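Long-range contacts in diol-dehydratase (Roseburia inulinivorans, PDB 5I2A), which probably dehydrates 1,2-propanediol without vitamin B12, as a lyase of the glycyl radical enzyme family: residues 464-468 against 477-483; 699-704 against 716-721; 585-591 against 643-647. One frame throughout, in Å; residues are numbered along the deposited sequence. Where two conformers were deposited one is given.

Contact 1 (464-468 against 477-483)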
ATOM      1  N   MET A 464      34.732  -7.022 -15.661  1.00 15.21           N
ATOM      2  CA  MET A 464      34.315  -8.356 -15.244  1.00 15.48           C
ATOM      3  C   MET A 464      34.602  -9.416 -16.313  1.00 17.53           C
ATOM      4  O   MET A 464      34.784 -10.587 -15.993  1.00 18.20           O
ATOM      5  CB  MET A 464      32.829  -8.379 -14.874  1.00 15.77           C
ATOM      6  CG  MET A 464      32.492  -7.670 -13.562  1.00 15.35           C
ATOM      7  SD  MET A 464      33.447  -8.193 -12.106  1.00 19.18           S
ATOM      8  CE  MET A 464      34.727  -6.936 -12.034  1.00 15.66           C
ATOM      9  N   VAL A 465      34.657  -9.023 -17.578  1.00 16.91           N
ATOM     10  CA  VAL A 465      35.003 -10.009 -18.597  1.00 19.87           C
ATOM     11  C   VAL A 465      36.443 -10.478 -18.377  1.00 18.39           C
ATOM     12  O   VAL A 465      36.725 -11.670 -18.464  1.00 21.29           O
ATOM     13  CB  VAL A 465      34.835  -9.469 -20.028  1.00 21.52           C
ATOM     14  CG1 VAL A 465      35.244 -10.537 -21.053  1.00 17.53           C
ATOM     15  CG2 VAL A 465      33.391  -9.057 -20.265  1.00 18.44           C
ATOM     16  N   PHE A 466      37.336  -9.542 -18.057  1.00 17.85           N
ATOM     17  CA  PHE A 466      38.741  -9.864 -17.811  1.00 20.90           C
ATOM     18  C   PHE A 466      38.902 -10.720 -16.561  1.00 23.88           C
ATOM     19  O   PHE A 466      39.711 -11.645 -16.531  1.00 22.40           O
ATOM     20  CB  PHE A 466      39.589  -8.585 -17.681  1.00 15.16           C
ATOM     21  CG  PHE A 466      39.932  -7.951 -19.009  1.00 18.53           C
ATOM     22  CD1 PHE A 466      41.000  -8.421 -19.760  1.00 17.72           C
ATOM     23  CD2 PHE A 466      39.184  -6.895 -19.507  1.00 16.01           C
ATOM     24  CE1 PHE A 466      41.324  -7.850 -20.991  1.00 20.30           C
ATOM     25  CE2 PHE A 466      39.492  -6.327 -20.727  1.00 17.65           C
ATOM     26  CZ  PHE A 466      40.569  -6.805 -21.477  1.00 20.49           C
ATOM     27  N   SER A 467      38.121 -10.407 -15.536  1.00 17.90           N
ATOM     28  CA  SER A 467      38.284 -11.048 -14.239  1.00 19.49           C
ATOM     29  C   SER A 467      37.330 -12.211 -14.015  1.00 18.38           C
ATOM     30  O   SER A 467      37.254 -12.724 -12.913  1.00 21.54           O
ATOM     31  CB  SER A 467      38.090 -10.027 -13.124  1.00 20.20           C
ATOM     32  OG  SER A 467      36.717  -9.692 -13.008  1.00 20.59           O
ATOM     33  N   ASN A 468      36.598 -12.611 -15.052  1.00 17.95           N
ATOM     34  CA  ASN A 468      35.600 -13.677 -14.925  1.00 21.27           C
ATOM     35  C   ASN A 468      34.656 -13.450 -13.741  1.00 20.81           C
ATOM     36  O   ASN A 468      34.359 -14.366 -12.960  1.00 20.22           O
ATOM     37  CB  ASN A 468      36.284 -15.047 -14.808  1.00 21.31           C
ATOM     38  CG  ASN A 468      35.317 -16.203 -15.022  1.00 23.28           C
ATOM     39  OD1 ASN A 468      34.229 -16.028 -15.567  1.00 26.69           O
ATOM     40  ND2 ASN A 468      35.720 -17.393 -14.606  1.00 25.49           N
ATOM     41  N   SER A 477      29.953 -10.744  -9.848  1.00 17.02           N
ATOM     42  CA  SER A 477      29.066 -10.806 -11.004  1.00 19.80           C
ATOM     43  C   SER A 477      29.033 -12.243 -11.519  1.00 16.65           C
ATOM     44  O   SER A 477      29.618 -13.131 -10.901  1.00 19.97           O
ATOM     45  CB  SER A 477      29.533  -9.843 -12.103  1.00 16.26           C
ATOM     46  OG  SER A 477      28.568  -9.735 -13.127  1.00 18.11           O
ATOM     47  N   ILE A 478      28.347 -12.480 -12.632  1.00 17.95           N
ATOM     48  CA  ILE A 478      28.330 -13.812 -13.232  1.00 18.58           C
ATOM     49  C   ILE A 478      29.701 -14.194 -13.789  1.00 23.23           C
ATOM     50  O   ILE A 478      30.513 -13.323 -14.109  1.00 21.85           O
ATOM     51  CB  ILE A 478      27.294 -13.926 -14.366  1.00 19.39           C
ATOM     52  CG1 ILE A 478      27.486 -12.804 -15.383  1.00 16.75           C
ATOM     53  CG2 ILE A 478      25.895 -13.881 -13.806  1.00 21.47           C
ATOM     54  CD1 ILE A 478      26.609 -12.931 -16.612  1.00 19.41           C
ATOM     55  N   GLN A 479      29.951 -15.499 -13.878  1.00 21.24           N
ATOM     56  CA  GLN A 479      31.182 -16.035 -14.462  1.00 23.66           C
ATOM     57  C   GLN A 479      30.977 -16.305 -15.946  1.00 22.27           C
ATOM     58  O   GLN A 479      30.320 -17.264 -16.323  1.00 26.24           O
ATOM     59  CB  GLN A 479      31.621 -17.330 -13.758  1.00 22.89           C
ATOM     60  CG  GLN A 479      32.369 -17.120 -12.450  1.00 19.53           C
ATOM     61  CD  GLN A 479      31.579 -16.268 -11.479  1.00 24.80           C
ATOM     62  OE1 GLN A 479      30.562 -16.707 -10.944  1.00 24.51           O
ATOM     63  NE2 GLN A 479      32.022 -15.026 -11.278  1.00 19.59           N
ATOM     64  N   THR A 480      31.534 -15.468 -16.802  1.00 20.89           N
ATOM     65  CA  THR A 480      31.392 -15.608 -18.240  1.00 22.31           C
ATOM     66  C   THR A 480      32.551 -16.381 -18.867  1.00 21.72           C
ATOM     67  O   THR A 480      32.602 -16.559 -20.076  1.00 24.37           O
ATOM     68  CB  THR A 480      31.293 -14.225 -18.921  1.00 23.34           C
ATOM     69  OG1 THR A 480      32.194 -13.317 -18.285  1.00 34.27           O
ATOM     70  CG2 THR A 480      29.878 -13.682 -18.829  1.00 22.21           C
ATOM     71  N   GLY A 481      33.506 -16.806 -18.047  1.00 23.11           N
ATOM     72  CA  GLY A 481      34.616 -17.602 -18.546  1.00 22.32           C
ATOM     73  C   GLY A 481      35.982 -16.970 -18.367  1.00 25.38           C
ATOM     74  O   GLY A 481      36.114 -15.751 -18.310  1.00 22.43           O
ATOM     75  N   ASN A 482      37.005 -17.810 -18.252  1.00 28.15           N
ATOM     76  CA  ASN A 482      38.374 -17.325 -18.219  1.00 26.07           C
ATOM     77  C   ASN A 482      38.662 -16.538 -19.497  1.00 23.92           C
ATOM     78  O   ASN A 482      38.502 -17.058 -20.597  1.00 25.93           O
ATOM     79  CB  ASN A 482      39.359 -18.487 -18.067  1.00 30.75           C
ATOM     80  CG  ASN A 482      40.765 -18.016 -17.764  1.00 33.27           C
ATOM     81  OD1 ASN A 482      41.358 -17.250 -18.530  1.00 32.35           O
ATOM     82  ND2 ASN A 482      41.299 -18.449 -16.630  1.00 32.66           N
ATOM     83  N   VAL A 483      39.078 -15.287 -19.347  1.00 21.91           N
ATOM     84  CA  VAL A 483      39.206 -14.392 -20.495  1.00 24.60           C
ATOM     85  C   VAL A 483      40.255 -14.883 -21.501  1.00 27.54           C
ATOM     86  O   VAL A 483      40.158 -14.605 -22.698  1.00 25.65           O
ATOM     87  CB  VAL A 483      39.547 -12.946 -20.044  1.00 19.42           C
ATOM     88  CG1 VAL A 483      40.954 -12.867 -19.470  1.00 21.15           C
ATOM     89  CG2 VAL A 483      39.367 -11.969 -21.191  1.00 19.62           C
TER
HETATM   90  O   HOH W   1      34.859 -13.571 -18.763  1.00 19.88           O
HETATM   91  O   HOH W   2      39.576 -14.411 -16.701  1.00 25.48           O
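A Schellman motif ends helix 459-467, and its left-handed residue, Asn468 (phi 50°), reaches on to hold the returning loop 477-483. Asparagine suits the place twice: it tolerates positive phi, and its t rotamer (chi1 -166°) carries the amide to the loop, where OD1 accepts from Gly481 N at 2.7 Å. Gly481 has phi 119° and psi 152°, at which a CB would jam against the preceding carbonyl. Gln479 folds back with m and p torsions, so that its NE2 donates to Asn468 O at 3.0 Å. Val483, in the p rotamer, points toward the helix and sets CG2 4.2 Å from Phe466 CD1, an apolar touch continued by helices 489-521 and 580-588, which also pack on Phe466. Met464, bent by two m torsions, lays CG 4.0 Å from Ser477 CB, while Ser477 OG and Thr480 OG1 both bond to Gln499. Water completes the seam: one molecule donates to Val465 O (2.7 Å) and Gly481 O (2.6 Å) and accepts from Thr480 OG1 (2.7 Å).

Contact 2 (699-704 against 716-721)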
ATOM      1  N   ASN A 699      30.819  11.133 -13.956  1.00 12.59           N
ATOM      2  CA  ASN A 699      31.831  10.404 -14.698  1.00 13.87           C
ATOM      3  C   ASN A 699      33.167  10.453 -13.945  1.00 12.93           C
ATOM      4  O   ASN A 699      33.980   9.561 -14.083  1.00 13.67           O
ATOM      5  CB  ASN A 699      31.993  10.950 -16.112  1.00 12.71           C
ATOM      6  CG  ASN A 699      32.460  12.398 -16.122  1.00 14.42           C
ATOM      7  OD1 ASN A 699      31.847  13.258 -15.506  1.00 14.76           O
ATOM      8  ND2 ASN A 699      33.564  12.655 -16.793  1.00 14.13           N
ATOM      9  N   VAL A 700      33.362  11.474 -13.119  1.00 13.95           N
ATOM     10  CA  VAL A 700      34.575  11.544 -12.298  1.00 13.25           C
ATOM     11  C   VAL A 700      34.543  10.508 -11.146  1.00 15.23           C
ATOM     12  O   VAL A 700      35.414   9.656 -11.093  1.00 14.29           O
ATOM     13  CB  VAL A 700      34.793  12.983 -11.776  1.00 17.17           C
ATOM     14  CG1 VAL A 700      35.921  13.031 -10.756  1.00 17.18           C
ATOM     15  CG2 VAL A 700      35.048  13.915 -12.967  1.00 11.54           C
ATOM     16  N   PRO A 701      33.519  10.533 -10.257  1.00 12.90           N
ATOM     17  CA  PRO A 701      33.539   9.449  -9.260  1.00 13.07           C
ATOM     18  C   PRO A 701      33.356   8.031  -9.830  1.00 18.66           C
ATOM     19  O   PRO A 701      33.923   7.100  -9.261  1.00 17.14           O
ATOM     20  CB  PRO A 701      32.374   9.802  -8.319  1.00 14.87           C
ATOM     21  CG  PRO A 701      31.478  10.713  -9.121  1.00 14.82           C
ATOM     22  CD  PRO A 701      32.441  11.506  -9.982  1.00 14.26           C
ATOM     23  N   LEU A 702      32.616   7.852 -10.922  1.00 14.71           N
ATOM     24  CA  LEU A 702      32.485   6.501 -11.468  1.00 16.43           C
ATOM     25  C   LEU A 702      33.826   6.024 -12.016  1.00 16.13           C
ATOM     26  O   LEU A 702      34.214   4.869 -11.818  1.00 17.19           O
ATOM     27  CB  LEU A 702      31.402   6.428 -12.553  1.00 12.79           C
ATOM     28  CG  LEU A 702      30.031   5.935 -12.066  1.00 12.33           C
ATOM     29  CD1 LEU A 702      29.483   6.805 -10.931  1.00 14.12           C
ATOM     30  CD2 LEU A 702      29.025   5.865 -13.234  1.00 16.42           C
ATOM     31  N   GLY A 703      34.546   6.919 -12.681  1.00 13.77           N
ATOM     32  CA  GLY A 703      35.884   6.601 -13.144  1.00 14.75           C
ATOM     33  C   GLY A 703      36.842   6.243 -12.007  1.00 15.52           C
ATOM     34  O   GLY A 703      37.721   5.394 -12.168  1.00 15.44           O
ATOM     35  N   ALA A 704      36.661   6.884 -10.857  1.00 12.50           N
ATOM     36  CA  ALA A 704      37.472   6.591  -9.681  1.00 16.99           C
ATOM     37  C   ALA A 704      37.221   5.169  -9.163  1.00 16.98           C
ATOM     38  O   ALA A 704      38.001   4.655  -8.381  1.00 16.10           O
ATOM     39  CB  ALA A 704      37.204   7.621  -8.575  1.00 15.64           C
ATOM     40  N   HIS A 716      41.404   4.550 -12.265  1.00 17.26           N
ATOM     41  CA  HIS A 716      40.691   5.466 -11.374  1.00 18.57           C
ATOM     42  C   HIS A 716      40.594   6.901 -11.890  1.00 13.75           C
ATOM     43  O   HIS A 716      40.161   7.785 -11.167  1.00 14.61           O
ATOM     44  CB  HIS A 716      41.325   5.415  -9.979  1.00 16.62           C
ATOM     45  CG  HIS A 716      41.488   4.014  -9.473  1.00 19.16           C
ATOM     46  ND1 HIS A 716      42.650   3.555  -8.894  1.00 18.85           N
ATOM     47  CD2 HIS A 716      40.647   2.951  -9.523  1.00 20.10           C
ATOM     48  CE1 HIS A 716      42.512   2.275  -8.590  1.00 20.88           C
ATOM     49  NE2 HIS A 716      41.306   1.883  -8.966  1.00 20.19           N
ATOM     50  N   THR A 717      40.947   7.118 -13.154  1.00 16.43           N
ATOM     51  CA  THR A 717      40.724   8.421 -13.789  1.00 18.09           C
ATOM     52  C   THR A 717      39.282   8.473 -14.321  1.00 18.70           C
ATOM     53  O   THR A 717      38.631   7.434 -14.391  1.00 17.61           O
ATOM     54  CB  THR A 717      41.732   8.676 -14.920  1.00 17.49           C
ATOM     55  OG1 THR A 717      41.534   7.723 -15.968  1.00 16.41           O
ATOM     56  CG2 THR A 717      43.194   8.615 -14.373  1.00 15.86           C
ATOM     57  N   PRO A 718      38.776   9.676 -14.673  1.00 16.48           N
ATOM     58  CA  PRO A 718      37.367   9.770 -15.094  1.00 16.68           C
ATOM     59  C   PRO A 718      37.055   8.949 -16.340  1.00 18.04           C
ATOM     60  O   PRO A 718      37.940   8.751 -17.167  1.00 17.82           O
ATOM     61  CB  PRO A 718      37.183  11.269 -15.380  1.00 16.21           C
ATOM     62  CG  PRO A 718      38.204  11.945 -14.473  1.00 15.51           C
ATOM     63  CD  PRO A 718      39.383  11.010 -14.473  1.00 15.84           C
ATOM     64  N   VAL A 719      35.828   8.447 -16.452  1.00 16.60           N
ATOM     65  CA  VAL A 719      35.378   7.901 -17.731  1.00 17.43           C
ATOM     66  C   VAL A 719      34.839   9.064 -18.562  1.00 13.82           C
ATOM     67  O   VAL A 719      34.744  10.176 -18.064  1.00 17.18           O
ATOM     68  CB  VAL A 719      34.308   6.797 -17.557  1.00 17.00           C
ATOM     69  CG1 VAL A 719      34.910   5.597 -16.865  1.00 16.88           C
ATOM     70  CG2 VAL A 719      33.114   7.318 -16.787  1.00 15.50           C
ATOM     71  N   ALA A 720      34.508   8.819 -19.824  1.00 16.30           N
ATOM     72  CA  ALA A 720      34.005   9.873 -20.709  1.00 17.08           C
ATOM     73  C   ALA A 720      32.703  10.511 -20.218  1.00 16.36           C
ATOM     74  O   ALA A 720      31.921   9.906 -19.492  1.00 18.98           O
ATOM     75  CB  ALA A 720      33.803   9.325 -22.124  1.00 15.82           C
ATOM     76  N   ASP A 721      32.494  11.757 -20.609  1.00 16.29           N
ATOM     77  CA  ASP A 721      31.273  12.460 -20.270  1.00 19.11           C
ATOM     78  C   ASP A 721      30.293  12.349 -21.419  1.00 19.06           C
ATOM     79  O   ASP A 721      30.524  12.910 -22.481  1.00 24.21           O
ATOM     80  CB  ASP A 721      31.560  13.931 -19.946  1.00 18.66           C
ATOM     81  CG  ASP A 721      32.439  14.608 -21.000  1.00 20.29           C
ATOM     82  OD1 ASP A 721      33.487  14.048 -21.362  1.00 23.90           O
ATOM     83  OD2 ASP A 721      32.084  15.705 -21.458  1.00 23.47           O
TER
HETATM   84  O   HOH W   3      38.163   9.920 -11.551  1.00 14.64           O
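This is a close backbone-to-backbone packing of the short helix 699-703 on residues 716-721, extended from Thr717 on, which belong to the loop between that helix and helix 734-741. Asn699 does most of the polar work. Its carbonyl O accepts the in-helix bond from Gly703 N (3.0 Å) and a second one from Val719 N (3.2 Å), while its side chain, in the p rotamer, sends ND2 to Val719 O at 3.0 Å. The same amide nitrogen also meets Asp832, so asparagine, with two amide hydrogens, is apt here. Gly703 packs very tightly: its CA lies 3.1 Å from Thr717 O and 4.0 Å from Pro718 CA, and any CB would collide with both residues. Beyond it come CA-H...O contacts, from His716 CA to Gly703 O (3.1 Å) and from Ala704 CA to His716 O (3.3 Å), and a water donates to both Val700 O and His716 O. Pro718, which has no amide hydrogen to satisfy, offers its ring to Val700, with CG 4.0 Å from Val700 CG2. Helix 827-835 covers this Val700-Pro718 patch, His716 packs on helix 597-613 and bonds to Asp596, and Val719 and Ala720 lie against helix 558-574.

Contact 3 (585-591 against 643-647)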
ATOM      1  N   LYS A 585      47.123  -8.434 -17.491  1.00 25.06           N
ATOM      2  CA  LYS A 585      48.072  -8.161 -16.439  1.00 21.26           C
ATOM      3  C   LYS A 585      48.526  -6.691 -16.508  1.00 21.24           C
ATOM      4  O   LYS A 585      48.672  -6.032 -15.480  1.00 22.74           O
ATOM      5  CB  LYS A 585      49.230  -9.161 -16.553  1.00 34.19           C
ATOM      6  CG  LYS A 585      50.332  -9.045 -15.532  1.00 43.90           C
ATOM      7  CD  LYS A 585      49.908  -9.207 -14.084  1.00 49.12           C
ATOM      8  CE  LYS A 585      51.142  -9.437 -13.215  1.00 46.74           C
ATOM      9  NZ  LYS A 585      52.114  -8.305 -13.368  1.00 56.41           N
ATOM     10  N   ALA A 586      48.692  -6.155 -17.714  1.00 23.81           N
ATOM     11  CA  ALA A 586      49.026  -4.734 -17.859  1.00 24.85           C
ATOM     12  C   ALA A 586      47.951  -3.842 -17.222  1.00 23.86           C
ATOM     13  O   ALA A 586      48.265  -2.860 -16.548  1.00 22.53           O
ATOM     14  CB  ALA A 586      49.216  -4.368 -19.337  1.00 21.39           C
ATOM     15  N   LEU A 587      46.686  -4.196 -17.427  1.00 19.43           N
ATOM     16  CA  LEU A 587      45.586  -3.443 -16.829  1.00 20.59           C
ATOM     17  C   LEU A 587      45.651  -3.496 -15.303  1.00 21.72           C
ATOM     18  O   LEU A 587      45.517  -2.469 -14.633  1.00 21.86           O
ATOM     19  CB  LEU A 587      44.232  -3.971 -17.332  1.00 19.64           C
ATOM     20  CG  LEU A 587      43.975  -3.773 -18.835  1.00 20.94           C
ATOM     21  CD1 LEU A 587      42.700  -4.485 -19.263  1.00 17.25           C
ATOM     22  CD2 LEU A 587      43.891  -2.293 -19.212  1.00 17.56           C
ATOM     23  N   GLU A 588      45.875  -4.688 -14.757  1.00 21.39           N
ATOM     24  CA  GLU A 588      45.981  -4.846 -13.316  1.00 19.05           C
ATOM     25  C   GLU A 588      47.075  -3.957 -12.738  1.00 21.08           C
ATOM     26  O   GLU A 588      46.915  -3.402 -11.657  1.00 22.33           O
ATOM     27  CB  GLU A 588      46.254  -6.308 -12.954  1.00 22.58           C
ATOM     28  CG  GLU A 588      45.085  -7.243 -13.217  1.00 25.75           C
ATOM     29  CD  GLU A 588      45.458  -8.712 -13.049  1.00 29.32           C
ATOM     30  OE1 GLU A 588      46.666  -9.014 -12.966  1.00 31.98           O
ATOM     31  OE2 GLU A 588      44.543  -9.558 -12.993  1.00 35.27           O
ATOM     32  N   MET A 589      48.171  -3.811 -13.480  1.00 22.28           N
ATOM     33  CA  MET A 589      49.329  -3.036 -13.039  1.00 20.25           C
ATOM     34  C   MET A 589      49.340  -1.583 -13.550  1.00 24.27           C
ATOM     35  O   MET A 589      50.384  -0.912 -13.519  1.00 22.43           O
ATOM     36  CB  MET A 589      50.619  -3.743 -13.481  1.00 29.36           C
ATOM     37  CG  MET A 589      50.819  -5.118 -12.871  1.00 25.12           C
ATOM     38  SD  MET A 589      50.936  -4.999 -11.083  1.00 34.76           S
ATOM     39  CE  MET A 589      52.155  -3.721 -10.888  1.00 35.78           C
ATOM     40  N   ASN A 590      48.187  -1.099 -14.008  1.00 21.78           N
ATOM     41  CA  ASN A 590      48.059   0.283 -14.482  1.00 18.40           C
ATOM     42  C   ASN A 590      49.125   0.641 -15.522  1.00 18.84           C
ATOM     43  O   ASN A 590      49.694   1.726 -15.491  1.00 18.46           O
ATOM     44  CB  ASN A 590      48.132   1.260 -13.307  1.00 18.69           C
ATOM     45  CG  ASN A 590      47.592   2.636 -13.655  1.00 22.23           C
ATOM     46  OD1 ASN A 590      46.754   2.777 -14.544  1.00 19.82           O
ATOM     47  ND2 ASN A 590      48.074   3.663 -12.951  1.00 19.07           N
ATOM     48  N   TYR A 591      49.386  -0.299 -16.426  1.00 22.30           N
ATOM     49  CA  TYR A 591      50.338  -0.107 -17.510  1.00 23.16           C
ATOM     50  C   TYR A 591      51.757   0.219 -16.997  1.00 24.84           C
ATOM     51  O   TYR A 591      52.552   0.831 -17.699  1.00 23.44           O
ATOM     52  CB  TYR A 591      49.850   1.004 -18.438  1.00 22.87           C
ATOM     53  CG  TYR A 591      48.605   0.678 -19.247  1.00 20.09           C
ATOM     54  CD1 TYR A 591      48.656  -0.219 -20.305  1.00 20.86           C
ATOM     55  CD2 TYR A 591      47.395   1.296 -18.980  1.00 20.56           C
ATOM     56  CE1 TYR A 591      47.534  -0.508 -21.058  1.00 21.89           C
ATOM     57  CE2 TYR A 591      46.258   1.021 -19.741  1.00 19.08           C
ATOM     58  CZ  TYR A 591      46.334   0.117 -20.777  1.00 19.43           C
ATOM     59  OH  TYR A 591      45.223  -0.171 -21.541  1.00 18.29           O
ATOM     60  N   TYR A 643      54.986  -3.130 -20.391  1.00 26.37           N
ATOM     61  CA  TYR A 643      53.699  -2.496 -20.135  1.00 30.54           C
ATOM     62  C   TYR A 643      53.656  -1.130 -20.797  1.00 29.04           C
ATOM     63  O   TYR A 643      52.633  -0.732 -21.349  1.00 28.38           O
ATOM     64  CB  TYR A 643      53.424  -2.376 -18.634  1.00 27.22           C
ATOM     65  CG  TYR A 643      53.186  -3.719 -17.994  1.00 27.06           C
ATOM     66  CD1 TYR A 643      52.929  -4.830 -18.778  1.00 25.72           C
ATOM     67  CD2 TYR A 643      53.226  -3.882 -16.618  1.00 30.16           C
ATOM     68  CE1 TYR A 643      52.719  -6.056 -18.225  1.00 29.15           C
ATOM     69  CE2 TYR A 643      53.013  -5.125 -16.047  1.00 30.08           C
ATOM     70  CZ  TYR A 643      52.761  -6.200 -16.866  1.00 30.43           C
ATOM     71  OH  TYR A 643      52.564  -7.437 -16.342  1.00 39.61           O
ATOM     72  N   GLU A 644      54.783  -0.435 -20.767  1.00 29.90           N
ATOM     73  CA  GLU A 644      54.895   0.864 -21.406  1.00 24.48           C
ATOM     74  C   GLU A 644      54.679   0.782 -22.921  1.00 27.21           C
ATOM     75  O   GLU A 644      53.925   1.569 -23.480  1.00 27.68           O
ATOM     76  CB  GLU A 644      56.258   1.481 -21.098  1.00 28.89           C
ATOM     77  CG  GLU A 644      56.436   2.901 -21.602  1.00 37.77           C
ATOM     78  CD  GLU A 644      57.729   3.536 -21.105  1.00 54.78           C
ATOM     79  OE1 GLU A 644      57.657   4.498 -20.312  1.00 51.96           O
ATOM     80  OE2 GLU A 644      58.818   3.072 -21.508  1.00 59.74           O
ATOM     81  N   GLU A 645      55.327  -0.160 -23.596  1.00 27.04           N
ATOM     82  CA  GLU A 645      55.162  -0.221 -25.044  1.00 30.32           C
ATOM     83  C   GLU A 645      53.767  -0.713 -25.411  1.00 25.99           C
ATOM     84  O   GLU A 645      53.238  -0.351 -26.457  1.00 25.48           O
ATOM     85  CB  GLU A 645      56.232  -1.095 -25.700  1.00 33.23           C
ATOM     86  CG  GLU A 645      56.232  -2.538 -25.308  1.00 34.25           C
ATOM     87  CD  GLU A 645      57.377  -3.306 -25.958  1.00 46.78           C
ATOM     88  OE1 GLU A 645      57.137  -3.994 -26.976  1.00 43.13           O
ATOM     89  OE2 GLU A 645      58.520  -3.212 -25.448  1.00 48.73           O
ATOM     90  N   ILE A 646      53.174  -1.532 -24.548  1.00 26.82           N
ATOM     91  CA  ILE A 646      51.781  -1.923 -24.725  1.00 25.47           C
ATOM     92  C   ILE A 646      50.882  -0.681 -24.663  1.00 22.45           C
ATOM     93  O   ILE A 646      50.041  -0.477 -25.528  1.00 23.09           O
ATOM     94  CB  ILE A 646      51.349  -2.954 -23.672  1.00 25.98           C
ATOM     95  CG1 ILE A 646      51.944  -4.327 -24.013  1.00 25.21           C
ATOM     96  CG2 ILE A 646      49.825  -3.040 -23.602  1.00 24.54           C
ATOM     97  CD1 ILE A 646      51.610  -5.407 -23.010  1.00 21.27           C
ATOM     98  N   HIS A 647      51.093   0.154 -23.650  1.00 22.38           N
ATOM     99  CA  HIS A 647      50.355   1.395 -23.528  1.00 22.56           C
ATOM    100  C   HIS A 647      50.560   2.268 -24.758  1.00 25.89           C
ATOM    101  O   HIS A 647      49.610   2.839 -25.284  1.00 24.04           O
ATOM    102  CB  HIS A 647      50.784   2.161 -22.281  1.00 21.14           C
ATOM    103  CG  HIS A 647      49.809   3.217 -21.862  1.00 20.92           C
ATOM    104  ND1 HIS A 647      50.200   4.426 -21.333  1.00 22.47           N
ATOM    105  CD2 HIS A 647      48.454   3.236 -21.876  1.00 22.12           C
ATOM    106  CE1 HIS A 647      49.133   5.151 -21.051  1.00 25.93           C
ATOM    107  NE2 HIS A 647      48.059   4.453 -21.370  1.00 20.56           N
TER
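Two successive residues with positive phi, neither of them glycine, finish helix 580-588 and deliver an aromatic ring to helix 637-651. Asn590 (phi 52°) is the C-prime residue of a Schellman motif, with Tyr591 N bonded to Ala586 O at 2.8 Å and Asn590 N to Leu587 O at 3.1 Å; asparagine accepts this conformation readily. Tyr591, at phi 59°, turns the chain once more, and its ring forms a tilted face-to-face stack with His647, centroids 4.3 Å apart and planes at 29°. Each side chain also has a polar partner outside the pair: Tyr591 OH bonds to Thr709 O and His647 NE2 to Gly712 O. At its edge the tyrosine ring meets Ile646, Tyr591 CE1 lying 4.3 Å from Ile646 CG2.

One turn back, Tyr643 points toward helix 580-588 and lies over it. Ala586 CA sits 4.0 Å from the centroid of the Tyr643 ring and 12° off its normal, a CH-pi contact; a small residue suits this position because the ring can come down close to the backbone. Met589 CB adds an apolar touch at 3.8 Å from Tyr643 CE2. Lys585 NZ is 3.1 Å from Tyr643 OH in a hydrogen bond whose geometry is less certain, since the hydroxyl is placed too tightly in the model. Met633 and Leu635, in the loop that leads into helix 637-651, extend the apolar packing around Met589, so the end of helix 580-588 is held between that loop, helix 637-651 and the segment around Thr709 and Gly712.

How the contacts relate
The three contacts follow one another along the chain, with no nesting or crossing. Contact 1 comes first and closes a short loop holding strands 470-471 and 474-475, just ahead of helix 489-521. Contact 3 closes a longer, mostly helical excursion, bringing helix 637-651 back to the end of helix 580-588. Contact 2 closes last, around the coil that follows helix 699-703. Contacts 1 and 3 touch through Phe466 CZ and Leu587 CD1, 3.9 Å apart. Contact 2 touches neither, yet the coil it closes reaches both: Pro710 packs on Phe466, while Thr709, Gly712 and Ala715 accept or donate bonds at contact 3.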